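Local coordinates for GDSL-like protein (Roseburia intestinalis L1-82, PDB 6HFZ) that removes acetyl groups from acetylated mannans as a two-domain carbohydrate esterase of the SGNH-hydrolase clan, at residues Asp94-Ser97 and Lys98-Phe102; Ser171-Tyr174 and Pro175-Ala179; Ala200-Ala203 and Ser204-Tyr208; Glu305-Asp309 and Gly310-His314. All blocks are in the same frame, centred on the assembly; numbering follows the deposited sequence.

Contact 1: Asp94-Ser97 and Lys98-Phe102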
loop_
_atom_site.group_PDB
_atom_site.type_symbol
_atom_site.label_atom_id
_atom_site.label_comp_id
_atom_site.label_asym_id
_atom_site.label_seq_id
_atom_site.Cartn_x
_atom_site.Cartn_y
_atom_site.Cartn_z
ATOM N N ASP A 94 4.803 8.582 5.175
ATOM C CA ASP A 94 4.775 7.363 5.985
ATOM C C ASP A 94 6.105 6.597 5.908
ATOM O O ASP A 94 6.400 5.759 6.768
ATOM C CB ASP A 94 3.623 6.458 5.519
ATOM C CG ASP A 94 2.219 6.984 5.798
ATOM O OD1 ASP A 94 2.121 8.084 6.408
ATOM O OD2 ASP A 94 1.214 6.263 5.496
ATOM N N LEU A 95 6.845 6.796 4.824
ATOM C CA LEU A 95 8.046 6.015 4.503
ATOM C C LEU A 95 9.269 6.911 4.290
ATOM O O LEU A 95 10.287 6.773 4.974
ATOM C CB LEU A 95 7.785 5.197 3.235
ATOM C CG LEU A 95 8.967 4.381 2.704
ATOM C CD1 LEU A 95 9.385 3.298 3.695
ATOM C CD2 LEU A 95 8.654 3.727 1.366
ATOM N N LEU A 96 9.223 7.770 3.271
ATOM C CA LEU A 96 10.439 8.438 2.801
ATOM C C LEU A 96 10.963 9.434 3.846
ATOM O O LEU A 96 12.175 9.613 3.930
ATOM C CB LEU A 96 10.194 9.118 1.455
ATOM C CG LEU A 96 9.752 8.179 0.330
ATOM C CD1 LEU A 96 9.522 8.981 -0.937
ATOM C CD2 LEU A 96 10.736 7.036 0.112
ATOM N N SER A 97 10.060 10.038 4.623
ATOM C CA SER A 97 10.394 10.904 5.745
ATOM C C SER A 97 11.233 10.151 6.792
ATOM O O SER A 97 11.926 10.823 7.571
ATOM C CB SER A 97 9.128 11.503 6.376
ATOM O OG SER A 97 8.354 10.529 7.062
ATOM N N LYS A 98 11.185 8.801 6.821
ATOM C CA LYS A 98 11.932 8.018 7.811
ATOM C C LYS A 98 13.325 7.634 7.283
ATOM O O LYS A 98 14.061 6.897 7.979
ATOM C CB LYS A 98 11.202 6.736 8.226
ATOM C CG LYS A 98 9.704 6.816 8.461
ATOM C CD LYS A 98 9.258 7.883 9.411
ATOM C CE LYS A 98 7.868 7.598 9.954
ATOM N NZ LYS A 98 7.303 8.771 10.655
ATOM N N GLU A 99 13.664 8.069 6.068
ATOM C CA GLU A 99 15.006 7.901 5.473
ATOM C C GLU A 99 15.393 6.427 5.380
ATOM O O GLU A 99 16.427 5.990 5.889
ATOM C CB GLU A 99 16.065 8.674 6.269
ATOM C CG GLU A 99 15.855 10.181 6.203
ATOM C CD GLU A 99 16.773 10.950 7.149
ATOM O OE1 GLU A 99 17.526 11.799 6.652
ATOM O OE2 GLU A 99 16.712 10.713 8.387
ATOM N N PRO A 100 14.598 5.589 4.690
ATOM C CA PRO A 100 14.840 4.153 4.709
ATOM C C PRO A 100 16.071 3.813 3.858
ATOM O O PRO A 100 16.347 4.483 2.832
ATOM C CB PRO A 100 13.547 3.594 4.061
ATOM C CG PRO A 100 13.137 4.707 3.092
ATOM C CD PRO A 100 13.452 5.977 3.867
ATOM N N ASP A 101 16.754 2.730 4.237
ATOM C CA ASP A 101 17.922 2.182 3.518
ATOM C C ASP A 101 17.563 0.921 2.715
ATOM O O ASP A 101 18.147 0.639 1.650
ATOM C CB ASP A 101 19.051 1.919 4.513
ATOM C CG ASP A 101 19.572 3.213 5.148
ATOM O OD1 ASP A 101 20.072 4.091 4.374
ATOM O OD2 ASP A 101 19.385 3.390 6.403
ATOM N N PHE A 102 16.487 0.273 3.129
ATOM C CA PHE A 102 15.957 -0.933 2.549
ATOM C C PHE A 102 14.429 -0.836 2.653
ATOM O O PHE A 102 13.930 -0.459 3.711
ATOM C CB PHE A 102 16.479 -2.138 3.342
ATOM C CG PHE A 102 15.841 -3.472 3.005
ATOM C CD1 PHE A 102 16.367 -4.275 2.011
ATOM C CD2 PHE A 102 14.769 -3.947 3.757
ATOM C CE1 PHE A 102 15.784 -5.506 1.708
ATOM C CE2 PHE A 102 14.205 -5.186 3.478
ATOM C CZ PHE A 102 14.723 -5.959 2.456
HETATM O O HOH W 1 8.371 11.209 9.621
#
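Ser97 OG accepts from water 1, whose oxygen lies 2.6 Å away, and the same water receives an N-H of Lys98, with NZ 2.9 Å from the water oxygen. The hydroxyl of Ser97 has a second partner in the carbonyl of Ala93, one turn back in helix 84-96. Lys98 folds at its second torsion (chi2 -53°), which brings CD alongside Ser97 OG at 3.7 Å and lets NZ reach the water. Long, flexible and polar, lysine suits this exposed end of the helix. Asp94 pairs with Arg90 instead. Lys98 N bonds to Leu95 O (2.9 Å); the type I turn from Leu96 to Glu99 is then closed by Glu99 N to Leu96 O (3.0 Å), and Glu99 breaks the helical path with a positive phi of 59°. Pro100, which has no N-H to spend, lays CD 3.4 Å from Leu95 O, and its CG meets Leu95 CD1 at 4.1 Å, the two side chains at about a right angle. An alanine here lacks CG and CD, which would probably leave a gap beside Leu95 CD1 and the turn freer to bend. Leu95 and Pro100 both rest on Ala36 of strand 32-39, Leu95 also meets Val128 of helix 115-129, and the chain passes directly into strand 102-106.

Contact 2: Ser171-Tyr174 and Pro175-Ala179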
loop_
_atom_site.group_PDB
_atom_site.type_symbol
_atom_site.label_atom_id
_atom_site.label_comp_id
_atom_site.label_asym_id
_atom_site.label_seq_id
_atom_site.Cartn_x
_atom_site.Cartn_y
_atom_site.Cartn_z
ATOM N N SER A 171 4.734 -19.076 -6.158
ATOM C CA SER A 171 5.613 -20.139 -6.705
ATOM C C SER A 171 6.373 -20.931 -5.630
ATOM O O SER A 171 7.245 -21.781 -5.993
ATOM C CB SER A 171 6.548 -19.522 -7.700
ATOM O OG SER A 171 7.220 -18.425 -7.124
ATOM N N THR A 172 6.055 -20.730 -4.334
ATOM C CA THR A 172 6.719 -21.445 -3.247
ATOM C C THR A 172 5.720 -22.073 -2.259
ATOM O O THR A 172 5.703 -23.306 -2.131
ATOM C CB THR A 172 7.653 -20.527 -2.474
ATOM O OG1 THR A 172 6.921 -19.334 -2.155
ATOM C CG2 THR A 172 8.910 -20.218 -3.241
ATOM N N ILE A 173 4.915 -21.261 -1.565
ATOM C CA ILE A 173 3.956 -21.764 -0.571
ATOM C C ILE A 173 2.708 -22.369 -1.243
ATOM O O ILE A 173 2.246 -23.448 -0.891
ATOM C CB ILE A 173 3.571 -20.653 0.420
ATOM C CG1 ILE A 173 4.816 -20.051 1.085
ATOM C CG2 ILE A 173 2.600 -21.187 1.447
ATOM C CD1 ILE A 173 4.475 -19.004 2.134
ATOM N N TYR A 174 2.103 -21.616 -2.156
ATOM C CA TYR A 174 0.849 -22.056 -2.820
ATOM C C TYR A 174 1.035 -23.426 -3.457
ATOM O O TYR A 174 0.144 -24.260 -3.300
ATOM C CB TYR A 174 0.299 -21.016 -3.800
ATOM C CG TYR A 174 -0.886 -21.510 -4.584
ATOM C CD1 TYR A 174 -2.156 -21.669 -4.034
ATOM C CD2 TYR A 174 -0.690 -21.915 -5.892
ATOM C CE1 TYR A 174 -3.196 -22.223 -4.783
ATOM C CE2 TYR A 174 -1.720 -22.415 -6.662
ATOM C CZ TYR A 174 -2.990 -22.558 -6.118
ATOM O OH TYR A 174 -3.998 -23.078 -6.918
ATOM N N PRO A 175 2.140 -23.733 -4.178
ATOM C CA PRO A 175 2.340 -25.092 -4.721
ATOM C C PRO A 175 2.191 -26.221 -3.699
ATOM O O PRO A 175 1.576 -27.264 -4.042
ATOM C CB PRO A 175 3.765 -25.054 -5.298
ATOM C CG PRO A 175 3.903 -23.576 -5.706
ATOM C CD PRO A 175 3.181 -22.796 -4.615
ATOM N N GLU A 176 2.648 -25.992 -2.443
ATOM C CA GLU A 176 2.500 -27.010 -1.384
ATOM C C GLU A 176 1.041 -27.087 -0.905
ATOM O O GLU A 176 0.529 -28.185 -0.601
ATOM C CB GLU A 176 3.546 -26.795 -0.278
ATOM C CG GLU A 176 4.964 -27.097 -0.754
ATOM C CD GLU A 176 5.148 -28.559 -1.150
ATOM O OE1 GLU A 176 5.230 -29.385 -0.250
ATOM O OE2 GLU A 176 5.072 -28.892 -2.347
ATOM N N VAL A 177 0.318 -25.960 -0.946
ATOM C CA VAL A 177 -1.101 -25.927 -0.597
ATOM C C VAL A 177 -1.924 -26.663 -1.655
ATOM O O VAL A 177 -2.763 -27.529 -1.331
ATOM C CB VAL A 177 -1.611 -24.506 -0.377
ATOM C CG1 VAL A 177 -3.129 -24.440 -0.237
ATOM C CG2 VAL A 177 -0.916 -23.885 0.824
ATOM N N VAL A 178 -1.707 -26.334 -2.922
ATOM C CA VAL A 178 -2.569 -26.927 -3.943
ATOM C C VAL A 178 -2.317 -28.452 -4.042
ATOM O O VAL A 178 -3.205 -29.182 -4.454
ATOM C CB VAL A 178 -2.451 -26.178 -5.287
ATOM C CG1 VAL A 178 -1.160 -26.502 -6.056
ATOM C CG2 VAL A 178 -3.676 -26.398 -6.180
ATOM N N ALA A 179 -1.120 -28.930 -3.704
ATOM C CA ALA A 179 -0.768 -30.369 -3.797
ATOM C C ALA A 179 -1.291 -31.133 -2.579
ATOM O O ALA A 179 -1.119 -32.364 -2.523
ATOM C CB ALA A 179 0.729 -30.572 -3.902
#
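Tyr174 sends CG away from its own backbone N (chi1 174°), and Val178, four residues on, does the same with CG2 while CG1 sits between N and the carbonyl carbon (chi1 76°); these rotations bring the isopropyl group over the tyrosine ring. Val178 CB stands 4.2 Å from the centroid of the Tyr174 ring, 27° off its normal, a CH-pi contact on the face. CG2 of Val178 runs out to the phenol end, 3.4 Å from Tyr174 OH, covering the far half of the ring. Pro175 borders Tyr174 near its root, with Pro175 CD 3.5 Å from Tyr174 CB. Proline suits this place because the first turn of a helix has amide positions that need no acceptor within the helix, and its CG lies 3.6 Å from Ser171 C. The helix is knit by Val177 N to Ile173 O (3.2 Å) and by a nearly straight bond from Val178 N to Tyr174 O (2.8 Å). Glu176 bends at its second torsion and leads its carboxylate away to Arg181 and the amide of Gln4. Ile173 and Val177 are buried and apolar, Ile173 packing on Leu201 and Val202 of helix 196-215. Aromatic-aliphatic packing at i to i+4 spacing is a common feature of helices; here it lies on the outer side of the short helix that follows strand 166-168 in an SGNH-type alpha/beta fold.

Contact 3: Ala200-Ala203 and Ser204-Tyr208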
loop_
_atom_site.group_PDB
_atom_site.type_symbol
_atom_site.label_atom_id
_atom_site.label_comp_id
_atom_site.label_asym_id
_atom_site.label_seq_id
_atom_site.Cartn_x
_atom_site.Cartn_y
_atom_site.Cartn_z
ATOM N N ALA A 200 5.879 -17.019 9.383
ATOM C CA ALA A 200 7.251 -17.571 9.448
ATOM C C ALA A 200 7.668 -18.129 8.073
ATOM O O ALA A 200 8.807 -17.900 7.635
ATOM C CB ALA A 200 7.354 -18.623 10.527
ATOM N N LEU A 201 6.741 -18.788 7.363
ATOM C CA LEU A 201 7.008 -19.322 5.975
ATOM C C LEU A 201 7.292 -18.161 5.010
ATOM O O LEU A 201 8.229 -18.216 4.182
ATOM C CB LEU A 201 5.783 -20.119 5.515
ATOM C CG LEU A 201 5.970 -21.526 4.968
ATOM C CD1 LEU A 201 7.234 -22.194 5.466
ATOM C CD2 LEU A 201 4.747 -22.365 5.271
ATOM N N VAL A 202 6.536 -17.071 5.114
ATOM C CA VAL A 202 6.710 -15.947 4.200
ATOM C C VAL A 202 8.108 -15.350 4.404
ATOM O O VAL A 202 8.851 -15.058 3.436
ATOM C CB VAL A 202 5.589 -14.891 4.310
ATOM C CG1 VAL A 202 5.937 -13.560 3.659
ATOM C CG2 VAL A 202 4.282 -15.447 3.753
ATOM N N ALA A 203 8.462 -15.142 5.678
ATOM C CA ALA A 203 9.745 -14.597 6.024
ATOM C C ALA A 203 10.834 -15.549 5.539
ATOM O O ALA A 203 11.862 -15.106 5.161
ATOM C CB ALA A 203 9.823 -14.357 7.509
ATOM N N SER A 204 10.623 -16.863 5.687
ATOM C CA SER A 204 11.674 -17.830 5.310
ATOM C C SER A 204 11.989 -17.708 3.811
ATOM O O SER A 204 13.128 -17.872 3.405
ATOM C CB SER A 204 11.293 -19.257 5.681
ATOM O OG SER A 204 10.277 -19.750 4.816
ATOM N N VAL A 205 10.968 -17.403 2.990
ATOM C CA VAL A 205 11.190 -17.285 1.558
ATOM C C VAL A 205 12.062 -16.041 1.311
ATOM O O VAL A 205 12.965 -16.067 0.494
ATOM C CB VAL A 205 9.869 -17.269 0.761
ATOM C CG1 VAL A 205 10.121 -16.913 -0.684
ATOM C CG2 VAL A 205 9.071 -18.578 0.885
ATOM N N ILE A 206 11.773 -14.956 2.037
ATOM C CA ILE A 206 12.468 -13.717 1.844
ATOM C C ILE A 206 13.916 -13.880 2.328
ATOM O O ILE A 206 14.850 -13.455 1.642
ATOM C CB ILE A 206 11.759 -12.573 2.576
ATOM C CG1 ILE A 206 10.376 -12.306 1.973
ATOM C CG2 ILE A 206 12.640 -11.337 2.547
ATOM C CD1 ILE A 206 9.429 -11.510 2.880
ATOM N N THR A 207 14.095 -14.479 3.501
ATOM C CA THR A 207 15.458 -14.579 4.107
ATOM C C THR A 207 16.339 -15.556 3.287
ATOM O O THR A 207 17.552 -15.376 3.228
ATOM C CB THR A 207 15.400 -14.843 5.613
ATOM O OG1 THR A 207 14.793 -16.104 5.857
ATOM C CG2 THR A 207 14.637 -13.798 6.399
ATOM N N TYR A 208 15.747 -16.598 2.674
ATOM C CA TYR A 208 16.466 -17.468 1.745
ATOM C C TYR A 208 17.212 -16.627 0.699
ATOM O O TYR A 208 18.425 -16.803 0.426
ATOM C CB TYR A 208 15.508 -18.424 1.034
ATOM C CG TYR A 208 16.213 -19.274 0.020
ATOM C CD1 TYR A 208 16.823 -20.445 0.440
ATOM C CD2 TYR A 208 16.293 -18.938 -1.322
ATOM C CE1 TYR A 208 17.507 -21.250 -0.449
ATOM C CE2 TYR A 208 16.973 -19.743 -2.226
ATOM C CZ TYR A 208 17.596 -20.891 -1.772
ATOM O OH TYR A 208 18.279 -21.742 -2.583
#
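Val202 and Ile206 lie side by side and point the same way, one helical turn apart, so that Val202 CG1 touches Ile206 CD1 at 4.1 Å in a single apolar stripe. Such branched residues suit a buried helix face, and Ile206 N bonds to Val202 O at 3.2 Å. Ser204 turns differently: with chi1 at 73° its OG sits between its own N and carbonyl carbon, and bends back to donate to Leu201 O over 2.6 Å. The carbonyl of Leu201 is thus doubly gripped, since Val205 N also reaches Leu201 O (3.1 Å), and both donors come from the same face of its plane. Leu201 CD1 lies 4.0 Å from Ser204 OG, and that hydroxyl also bonds to the phenol of Tyr7. Replacing the serine by a valine would probably leave Leu201 O with one donor fewer and Tyr7 without its hydroxyl mate. Ala203, small enough for a close approach, meets His58 of helix 55-66. Val202 and Ile206 both touch Tyr55 of that helix, Thr207 touches its Trp62, Ile206 rests on Leu138 and Val140 of strand 136-141, and helix 173-178 covers the Leu201 end.

Contact 4: Glu305-Asp309 and Gly310-His314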
loop_
_atom_site.group_PDB
_atom_site.type_symbol
_atom_site.label_atom_id
_atom_site.label_comp_id
_atom_site.label_asym_id
_atom_site.label_seq_id
_atom_site.Cartn_x
_atom_site.Cartn_y
_atom_site.Cartn_z
ATOM N N GLU A 305 -22.315 11.712 -2.470
ATOM C CA GLU A 305 -21.964 11.752 -3.872
ATOM C C GLU A 305 -20.779 12.711 -4.028
ATOM O O GLU A 305 -20.600 13.706 -3.249
ATOM C CB GLU A 305 -23.180 12.148 -4.717
ATOM C CG GLU A 305 -23.485 13.635 -4.699
ATOM C CD GLU A 305 -24.768 14.073 -5.411
ATOM O OE1 GLU A 305 -25.293 13.267 -6.241
ATOM O OE2 GLU A 305 -25.263 15.205 -5.102
ATOM N N ILE A 306 -19.913 12.406 -4.994
ATOM C CA ILE A 306 -18.802 13.247 -5.364
ATOM C C ILE A 306 -18.991 13.666 -6.841
ATOM O O ILE A 306 -19.359 12.841 -7.685
ATOM C CB ILE A 306 -17.452 12.522 -5.128
ATOM C CG1 ILE A 306 -16.274 13.432 -5.454
ATOM C CG2 ILE A 306 -17.369 11.198 -5.864
ATOM C CD1 ILE A 306 -14.968 12.983 -4.840
ATOM N N ILE A 307 -18.777 14.960 -7.091
ATOM C CA ILE A 307 -18.994 15.603 -8.338
ATOM C C ILE A 307 -17.717 16.338 -8.714
ATOM O O ILE A 307 -17.150 17.066 -7.903
ATOM C CB ILE A 307 -20.166 16.589 -8.229
ATOM C CG1 ILE A 307 -21.464 15.874 -7.848
ATOM C CG2 ILE A 307 -20.318 17.377 -9.527
ATOM C CD1 ILE A 307 -22.626 16.818 -7.598
ATOM N N VAL A 308 -17.272 16.166 -9.965
ATOM C CA VAL A 308 -16.066 16.789 -10.419
ATOM C C VAL A 308 -16.465 17.800 -11.510
ATOM O O VAL A 308 -17.179 17.410 -12.441
ATOM C CB VAL A 308 -15.045 15.749 -10.915
ATOM C CG1 VAL A 308 -13.806 16.391 -11.499
ATOM C CG2 VAL A 308 -14.648 14.817 -9.791
ATOM N N ASP A 309 -16.015 19.049 -11.348
ATOM C CA ASP A 309 -16.169 20.133 -12.333
ATOM C C ASP A 309 -17.651 20.321 -12.715
ATOM O O ASP A 309 -17.970 20.478 -13.904
ATOM C CB ASP A 309 -15.327 19.797 -13.573
ATOM C CG ASP A 309 -13.830 19.784 -13.311
ATOM O OD1 ASP A 309 -13.390 20.620 -12.477
ATOM O OD2 ASP A 309 -13.113 18.931 -13.949
ATOM N N GLY A 310 -18.544 20.202 -11.729
ATOM C CA GLY A 310 -19.990 20.365 -11.907
ATOM C C GLY A 310 -20.658 19.309 -12.779
ATOM O O GLY A 310 -21.816 19.478 -13.180
ATOM N N ASP A 311 -19.987 18.191 -13.059
ATOM C CA ASP A 311 -20.555 17.136 -13.887
ATOM C C ASP A 311 -21.502 16.309 -13.007
ATOM O O ASP A 311 -21.273 15.115 -12.734
ATOM C CB ASP A 311 -19.453 16.298 -14.537
ATOM C CG ASP A 311 -19.927 15.302 -15.581
ATOM O OD1 ASP A 311 -21.148 15.265 -15.866
ATOM O OD2 ASP A 311 -19.076 14.515 -16.038
ATOM N N ALA A 312 -22.565 16.973 -12.539
ATOM C CA ALA A 312 -23.405 16.486 -11.456
ATOM C C ALA A 312 -24.293 15.350 -11.950
ATOM O O ALA A 312 -24.731 14.516 -11.141
ATOM C CB ALA A 312 -24.243 17.603 -10.876
ATOM N N GLU A 313 -24.563 15.332 -13.258
ATOM C CA GLU A 313 -25.344 14.271 -13.868
ATOM C C GLU A 313 -24.538 12.963 -13.829
ATOM O O GLU A 313 -25.117 11.889 -13.985
ATOM C CB GLU A 313 -25.764 14.640 -15.300
ATOM C CG GLU A 313 -26.737 15.809 -15.391
ATOM C CD GLU A 313 -28.170 15.524 -14.945
ATOM O OE1 GLU A 313 -28.469 14.359 -14.632
ATOM O OE2 GLU A 313 -28.995 16.472 -14.909
ATOM N N HIS A 314 -23.221 13.064 -13.611
ATOM C CA HIS A 314 -22.313 11.885 -13.518
ATOM C C HIS A 314 -21.599 11.762 -12.153
ATOM O O HIS A 314 -20.482 11.211 -12.065
ATOM C CB HIS A 314 -21.298 11.951 -14.656
ATOM C CG HIS A 314 -21.966 11.827 -15.979
ATOM N ND1 HIS A 314 -22.193 12.925 -16.792
ATOM C CD2 HIS A 314 -22.526 10.757 -16.592
ATOM C CE1 HIS A 314 -22.824 12.526 -17.883
ATOM N NE2 HIS A 314 -23.037 11.200 -17.786
HETATM O O HOH W 2 -25.844 14.565 -8.500
HETATM O O HOH W 3 -17.871 19.869 -8.840
HETATM O O HOH W 4 -18.923 14.273 -11.523
#
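A type I' beta turn from Val308 to Asp311 ends strand 303-308, and an inverse gamma turn centred on Asp311 overlaps its end. The first turn is closed by Asp311 N, which bonds to Val308 O at 3.0 Å. Its two central residues, Asp309 and Gly310, both have positive phi (55° and 66°), a region that glycine enters readily and aspartate tolerates better than most residues. Ile307 packs against the returning chain: its CG2 lies 3.6 Å from Asp311 N, and its CD1 meets Ala312 CB at 3.7 Å, where a small methyl lets the backbone come near. His314 ND1 donates to Asp311 OD1 over 2.7 Å; the oxygen lies in the plane of the imidazole and is met on the syn side of the carboxylate, which restrains the rotation of both groups and would probably stabilise a positive charge on the imidazole. Waters link polar atoms of the strand to the turn. Water 4 takes the N-H of Val308 and donates to Asp311 O, 2.8 Å away, while water 2 joins Glu305 OE1 (2.7 Å) to Ala312 O (2.9 Å). Asp309 directs its carboxylate to His344 and to the amide of Lys345. Strand 303-308 lies between strands 342-352 and 316-319 in an antiparallel sheet; Ile306 packs on Val346 and Val348 of the former, while the turn lies at the surface.

Overall arrangement
Contacts 1, 2 and 3 belong to the SGNH-type alpha/beta domain, whereas contact 4 lies in the all-beta domain, with its centre about 47 Å from those of contacts 2 and 3. Only contacts 2 and 3 touch, Ile173 CD1 reaching Leu201 CB at 3.8 Å, so helices 173-178 and 196-215 pack directly. Contact 3 is the buried one, its aliphatic stripe set among two helices and a strand; contact 1 has buried Leu95 and Pro100 against an exposed polar end, contact 2 a buried Ile173 and an outer tyrosine-valine pair. Contact 4, a surface turn, is bridged by water like the exposed helix end in contact 1, while contacts 2 and 3 rely on regular helical bonding.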